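Local coordinates for protein 47 KDA membrane antigen (Treponema pallidum, PDB 1O75) that binds penicillin and has zinc-stimulated carboxypeptidase activity on synthetic depsipeptides, possibly lowering peptidoglycan cross-linking as a membrane lipoprotein of the syphilis spirochaete, at the interface of chains A and B. Coordinates in Å, arbitrary orientation; residue numbers count along the deposited sequence, not the author numbering. Chains: chain A/B, 47 KDA membrane antigen.

The interface of chains A and B. Residues chain A 360-362, 376, 378, 401; chain B 82, 93-95.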
loop_
_atom_site.group_PDB
_atom_site.type_symbol
_atom_site.label_atom_id
_atom_site.label_comp_id
_atom_site.label_asym_id
_atom_site.label_seq_id
_atom_site.Cartn_x
_atom_site.Cartn_y
_atom_site.Cartn_z
ATOM N N ASP A 360 28.970 1.221 7.557
ATOM C CA ASP A 360 27.767 1.874 7.048
ATOM C C ASP A 360 26.528 1.018 7.339
ATOM O O ASP A 360 25.506 1.163 6.670
ATOM C CB ASP A 360 27.850 2.114 5.533
ATOM C CG ASP A 360 29.007 3.020 5.138
ATOM O OD1 ASP A 360 29.415 3.858 5.971
ATOM O OD2 ASP A 360 29.494 2.895 3.986
ATOM N N ALA A 361 26.630 0.117 8.316
ATOM C CA ALA A 361 25.496 -0.729 8.683
ATOM C C ALA A 361 24.484 0.142 9.425
ATOM O O ALA A 361 24.819 1.230 9.892
ATOM C CB ALA A 361 25.947 -1.872 9.578
ATOM N N ALA A 362 23.242 -0.321 9.511
ATOM C CA ALA A 362 22.227 0.437 10.224
ATOM C C ALA A 362 21.232 -0.548 10.822
ATOM O O ALA A 362 21.171 -1.700 10.397
ATOM C CB ALA A 362 21.515 1.391 9.278
ATOM N N ASP A 376 16.474 3.792 11.496
ATOM C CA ASP A 376 17.510 4.448 10.689
ATOM C C ASP A 376 18.670 4.891 11.575
ATOM O O ASP A 376 19.101 6.052 11.551
ATOM C CB ASP A 376 16.901 5.640 9.967
ATOM C CG ASP A 376 15.677 5.253 9.170
ATOM O OD1 ASP A 376 15.629 4.086 8.730
ATOM O OD2 ASP A 376 14.784 6.109 8.982
ATOM N N ALA A 378 22.460 4.376 12.405
ATOM C CA ALA A 378 23.736 3.900 11.874
ATOM C C ALA A 378 24.468 3.234 13.030
ATOM O O ALA A 378 24.386 3.692 14.166
ATOM C CB ALA A 378 24.564 5.101 11.334
ATOM N N ARG A 401 20.721 -3.895 8.714
ATOM C CA ARG A 401 20.827 -3.719 7.270
ATOM C C ARG A 401 22.304 -3.523 6.908
ATOM O O ARG A 401 22.965 -2.615 7.415
ATOM C CB ARG A 401 20.007 -2.507 6.799
ATOM C CG ARG A 401 18.490 -2.684 6.940
ATOM C CD ARG A 401 17.727 -1.500 6.347
ATOM N NE ARG A 401 17.894 -0.267 7.119
ATOM C CZ ARG A 401 17.337 -0.037 8.308
ATOM N NH1 ARG A 401 16.567 -0.957 8.877
ATOM N NH2 ARG A 401 17.542 1.119 8.930
ATOM N N GLN B 82 24.297 8.929 6.510
ATOM C CA GLN B 82 24.622 8.209 5.295
ATOM C C GLN B 82 23.330 7.989 4.502
ATOM O O GLN B 82 22.270 7.708 5.081
ATOM C CB GLN B 82 25.269 6.866 5.682
ATOM C CG GLN B 82 24.463 6.128 6.783
ATOM C CD GLN B 82 25.213 4.973 7.479
ATOM O OE1 GLN B 82 26.216 5.185 8.180
ATOM N NE2 GLN B 82 24.711 3.751 7.294
ATOM N N TRP B 93 17.810 8.596 4.871
ATOM C CA TRP B 93 19.058 8.750 5.625
ATOM C C TRP B 93 19.111 7.993 6.934
ATOM O O TRP B 93 18.107 7.880 7.627
ATOM C CB TRP B 93 19.301 10.239 5.885
ATOM C CG TRP B 93 19.604 10.964 4.622
ATOM C CD1 TRP B 93 20.842 11.176 4.084
ATOM C CD2 TRP B 93 18.651 11.398 3.634
ATOM N NE1 TRP B 93 20.719 11.700 2.812
ATOM C CE2 TRP B 93 19.387 11.843 2.511
ATOM C CE3 TRP B 93 17.246 11.446 3.586
ATOM C CZ2 TRP B 93 18.764 12.332 1.343
ATOM C CZ3 TRP B 93 16.623 11.935 2.419
ATOM C CH2 TRP B 93 17.389 12.368 1.317
ATOM N N GLU B 94 20.298 7.479 7.264
ATOM C CA GLU B 94 20.525 6.740 8.497
ATOM C C GLU B 94 21.472 7.672 9.263
ATOM O O GLU B 94 22.409 8.220 8.690
ATOM C CB GLU B 94 21.120 5.382 8.190
ATOM C CG GLU B 94 19.990 4.421 7.813
ATOM C CD GLU B 94 20.448 3.266 6.993
ATOM O OE1 GLU B 94 19.603 2.387 6.698
ATOM O OE2 GLU B 94 21.648 3.241 6.645
ATOM N N TYR B 95 21.207 7.843 10.550
ATOM C CA TYR B 95 21.922 8.807 11.366
ATOM C C TYR B 95 22.618 8.337 12.620
ATOM O O TYR B 95 22.371 7.252 13.140
ATOM C CB TYR B 95 20.940 9.870 11.859
ATOM C CG TYR B 95 20.118 10.595 10.834
ATOM C CD1 TYR B 95 20.513 11.839 10.373
ATOM C CD2 TYR B 95 18.889 10.083 10.385
ATOM C CE1 TYR B 95 19.722 12.576 9.503
ATOM C CE2 TYR B 95 18.082 10.819 9.498
ATOM C CZ TYR B 95 18.508 12.063 9.068
ATOM O OH TYR B 95 17.767 12.826 8.192
HETATM O O HOH W 1 27.276 3.046 9.839
HETATM O O HOH W 2 15.429 8.330 7.692
#
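B:Glu94 reaches A:Arg401 with CG anti to its carbonyl carbon (chi1 -82°) and an extended chain beyond, while the arginine comes to meet it through a bend at chi3 (-69°). This is a beta-strand docking between two copies of the Tp47 penicillin-binding protein: strand 91-98 of chain B pairs along the A:Asp376 to A:Ala378 segment of chain A. The guanidinium presents its NE side, and NE and NH2 both grip OE1 of the carboxylate, at 3.2 Å from NE and 3.3 Å from NH2. OE1 lies in the guanidinium plane, but the carboxylate is turned 41° against it. NE meets OE1 nearly along its C-O axis, whereas NH2 comes from above the carboxylate plane. A:Asp376, whose OD1 sits 3.5 Å from A:Arg401 NH2, adds a longer salt bridge within chain A, so the guanidinium probably offsets the charge of two carboxylates.

The other oxygen, OE2, takes a hydrogen bond from B:Gln82 NE2 (3.2 Å), which helps fix the glutamate's rotation. The same NE2 bonds across to A:Asp360 O at 2.8 Å, strongly bent at the hydrogen and arriving above the carbonyl plane. B:Gln82 OE1 lies over the A:Ala378 methyl and shares a water with A:Ala361 O.

Backbone bonds tie B:Tyr95 to this segment: B:Tyr95 N to A:Asp376 O (2.9 Å) and A:Ala378 N to B:Tyr95 O (3.0 Å). Beside them a second water links A:Asp376 OD2 to B:Trp93 O. The protein is probably monomeric, being so in solution as a non-lipidated construct, and this pairing may belong to the crystal dimer alone.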